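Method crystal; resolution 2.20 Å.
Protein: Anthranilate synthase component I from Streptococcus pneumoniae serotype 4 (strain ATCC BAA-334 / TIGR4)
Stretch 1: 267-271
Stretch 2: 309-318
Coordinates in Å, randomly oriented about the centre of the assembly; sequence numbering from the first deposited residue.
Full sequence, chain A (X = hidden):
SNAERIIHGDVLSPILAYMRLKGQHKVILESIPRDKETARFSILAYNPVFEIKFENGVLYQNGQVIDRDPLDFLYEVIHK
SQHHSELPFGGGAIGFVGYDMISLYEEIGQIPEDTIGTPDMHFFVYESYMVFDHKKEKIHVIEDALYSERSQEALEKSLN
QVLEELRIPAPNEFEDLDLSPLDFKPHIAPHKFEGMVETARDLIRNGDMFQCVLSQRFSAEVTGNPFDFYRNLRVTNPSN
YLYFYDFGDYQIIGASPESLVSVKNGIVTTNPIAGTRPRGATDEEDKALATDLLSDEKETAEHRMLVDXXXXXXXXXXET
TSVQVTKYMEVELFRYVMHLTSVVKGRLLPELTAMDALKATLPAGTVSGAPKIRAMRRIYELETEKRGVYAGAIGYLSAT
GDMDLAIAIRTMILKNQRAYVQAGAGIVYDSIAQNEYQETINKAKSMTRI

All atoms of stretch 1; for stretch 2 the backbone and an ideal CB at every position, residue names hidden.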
# COMPACT_ATOMS: atom_id res chain seq x y z
N ILE A 267 15.93 -12.21 -20.20
CA ILE A 267 14.56 -12.57 -20.59
C ILE A 267 13.86 -11.33 -21.13
O ILE A 267 13.84 -10.28 -20.47
CB ILE A 267 13.80 -13.17 -19.39
CG1 ILE A 267 14.62 -14.26 -18.71
CG2 ILE A 267 12.42 -13.68 -19.82
CD1 ILE A 267 15.06 -15.39 -19.63
N VAL A 268 13.28 -11.45 -22.32
CA VAL A 268 12.44 -10.40 -22.92
C VAL A 268 10.98 -10.73 -22.64
O VAL A 268 10.54 -11.86 -22.85
CB VAL A 268 12.70 -10.29 -24.43
CG1 VAL A 268 11.96 -9.09 -25.01
CG2 VAL A 268 14.17 -10.19 -24.70
N THR A 269 10.23 -9.73 -22.17
CA THR A 269 8.83 -9.92 -21.81
C THR A 269 7.97 -8.85 -22.48
O THR A 269 8.33 -7.68 -22.48
CB THR A 269 8.63 -9.85 -20.28
OG1 THR A 269 9.41 -10.87 -19.64
CG2 THR A 269 7.16 -10.01 -19.91
N THR A 270 6.83 -9.27 -23.04
CA THR A 270 5.78 -8.34 -23.41
C THR A 270 4.50 -8.71 -22.68
O THR A 270 4.33 -9.84 -22.22
CB THR A 270 5.50 -8.31 -24.93
OG1 THR A 270 5.07 -9.60 -25.37
CG2 THR A 270 6.73 -7.88 -25.71
N ASN A 271 3.60 -7.75 -22.58
CA ASN A 271 2.37 -7.90 -21.82
C ASN A 271 1.22 -7.37 -22.67
O ASN A 271 0.72 -6.26 -22.45
CB ASN A 271 2.49 -7.18 -20.47
CG ASN A 271 1.23 -7.25 -19.65
OD1 ASN A 271 0.74 -6.23 -19.17
ND2 ASN A 271 0.68 -8.46 -19.50
N UNK A 309 1.55 -10.96 -32.22
CA UNK A 309 2.56 -9.97 -32.55
C UNK A 309 3.72 -10.06 -31.56
O UNK A 309 4.89 -9.96 -31.96
CB UNK A 309 1.96 -8.56 -32.55
N UNK A 310 3.41 -10.26 -30.28
CA UNK A 310 4.46 -10.37 -29.28
C UNK A 310 5.28 -11.65 -29.43
O UNK A 310 6.50 -11.63 -29.26
CB UNK A 310 3.85 -10.31 -27.88
N UNK A 311 4.62 -12.76 -29.74
CA UNK A 311 5.33 -14.01 -30.01
C UNK A 311 6.31 -13.84 -31.17
O UNK A 311 7.45 -14.32 -31.09
CB UNK A 311 4.34 -15.13 -30.32
N UNK A 312 5.90 -13.17 -32.25
CA UNK A 312 6.81 -13.00 -33.38
C UNK A 312 7.93 -12.00 -33.08
O UNK A 312 9.09 -12.25 -33.43
CB UNK A 312 6.03 -12.54 -34.61
N UNK A 313 7.60 -10.86 -32.45
CA UNK A 313 8.63 -9.89 -32.09
C UNK A 313 9.71 -10.53 -31.23
O UNK A 313 10.91 -10.43 -31.52
CB UNK A 313 8.01 -8.70 -31.35
N UNK A 314 9.30 -11.21 -30.16
CA UNK A 314 10.24 -11.88 -29.27
C UNK A 314 10.96 -13.01 -30.01
O UNK A 314 12.17 -13.20 -29.87
CB UNK A 314 9.52 -12.42 -28.04
N UNK A 315 10.22 -13.75 -30.85
CA UNK A 315 10.82 -14.87 -31.56
C UNK A 315 11.94 -14.46 -32.50
O UNK A 315 12.89 -15.22 -32.70
CB UNK A 315 9.74 -15.61 -32.35
N UNK A 316 11.85 -13.26 -33.08
CA UNK A 316 12.90 -12.79 -33.98
C UNK A 316 14.22 -12.51 -33.27
O UNK A 316 15.26 -12.49 -33.93
CB UNK A 316 12.43 -11.52 -34.70
N UNK A 317 14.22 -12.29 -31.96
CA UNK A 317 15.43 -11.92 -31.24
C UNK A 317 15.79 -12.93 -30.16
O UNK A 317 16.62 -12.63 -29.30
CB UNK A 317 15.26 -10.53 -30.62
N UNK A 318 15.18 -14.11 -30.18
CA UNK A 318 15.37 -15.06 -29.09
C UNK A 318 15.71 -16.45 -29.64
O UNK A 318 15.65 -16.70 -30.84
CB UNK A 318 14.12 -15.12 -28.21

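The strand of stretch 1 runs nearly antiparallel to the helix of stretch 2, the axes 9.2 Å apart at closest approach. Val268 and Thr270 point toward the helix; Ile267 and Thr269 point away, so the face on offer is a valine followed by a threonine hydroxyl.

At position 309 the ideal CB has nothing of stretch 1 within 5.5 Å, and many helix-compatible residues would serve. It is Leu309, making no contact here.

Position 310 is far more restrictive. Its CA-to-CB bond points toward the strand, and the ideal CB lies 2.9 Å from Thr270 OG1, a clash. The backbone angles, -69/-40, are ordinary helical ones, so lack of room, not conformation, argues for glycine. Gly310 is there, its CA 4.0 Å from Thr270 OG1; that hydroxyl is left without a partner in the model.

Positions 311 and 312 find no strand atom near their CB, so the strand sets no demand and many residues, polar ones among them, would serve. They are Arg311, which bonds through NH1 to a residue just outside the stretch, and Asn312, whose OD1 accepts a weak hydrogen bond from the residue at 316.

Position 313 points toward the strand, but its CB is beyond 5.5 Å of any strand atom; several types would fit. Asp313 makes no contact with stretch 1: its CB stays 5.9 Å from Thr270 CG2, and its carboxylate serves position 316 instead.

Position 314 aims its CB toward the strand, 5.1 Å from Val268 CG1. That gap suits an aliphatic chain long enough to reach the valine, such as leucine, isoleucine or methionine. Ile314, with chi1 m and chi2 t, extends toward the strand: its CG1 lies 4.2 Å from Val268 CG1, while its CD1 packs 3.8 Å from both Val268 O and Thr270 OG1.

At position 315 the strand is out of reach, but an ideal CB would clash with Arg311 O at 2.9 Å, so glycine suits this backbone. It is Gly315.

Position 316, also out of reach, could carry a long polar chain. Arg316 turns back along the helix: its NH1 forms a salt bridge with Asp313 OD1 at 2.9 Å and the weak bond with Asn312 OD1 at 2.8 Å.

Position 317 points toward the strand from farther off, favouring a long apolar chain. Ile317 extends with chi2 t, bringing CD1 within 4.2 Å of Val268 CG2.

Position 318 points toward the strand without touching it; a small polar residue could use the helix carbonyls instead. Ser318 OG donates to Ile314 O at 2.8 Å.

Stretch 2 (309-318) LGRNDIGRIS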
# COMPACT_ATOMS: atom_id res chain seq x y z
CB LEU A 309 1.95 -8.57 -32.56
CG LEU A 309 2.82 -7.47 -33.19
CD1 LEU A 309 2.92 -7.66 -34.70
CD2 LEU A 309 2.30 -6.07 -32.84
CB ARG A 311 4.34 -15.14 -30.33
CG ARG A 311 3.53 -15.64 -29.13
CD ARG A 311 2.44 -16.66 -29.54
NE ARG A 311 2.98 -17.84 -30.19
CZ ARG A 311 2.55 -18.34 -31.35
NH1 ARG A 311 1.53 -17.76 -31.99
NH2 ARG A 311 3.12 -19.42 -31.86
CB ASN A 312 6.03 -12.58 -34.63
CG ASN A 312 6.94 -12.35 -35.84
OD1 ASN A 312 7.09 -11.23 -36.32
ND2 ASN A 312 7.56 -13.43 -36.32
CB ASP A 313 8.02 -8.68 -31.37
CG ASP A 313 7.26 -7.75 -32.32
OD1 ASP A 313 7.45 -7.85 -33.55
OD2 ASP A 313 6.48 -6.90 -31.82
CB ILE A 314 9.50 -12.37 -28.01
CG1 ILE A 314 9.08 -11.17 -27.16
CG2 ILE A 314 10.35 -13.37 -27.21
CD1 ILE A 314 8.31 -11.53 -25.89
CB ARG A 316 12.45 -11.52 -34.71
CG ARG A 316 11.31 -11.74 -35.70
CD ARG A 316 11.19 -10.58 -36.70
NE ARG A 316 11.20 -9.25 -36.08
CZ ARG A 316 10.13 -8.67 -35.53
NH1 ARG A 316 8.96 -9.30 -35.52
NH2 ARG A 316 10.23 -7.46 -34.99
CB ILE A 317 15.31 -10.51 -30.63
CG1 ILE A 317 14.15 -10.47 -29.64
CG2 ILE A 317 15.15 -9.45 -31.73
CD1 ILE A 317 14.09 -9.19 -28.82
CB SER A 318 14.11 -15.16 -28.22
OG SER A 318 13.77 -13.91 -27.65
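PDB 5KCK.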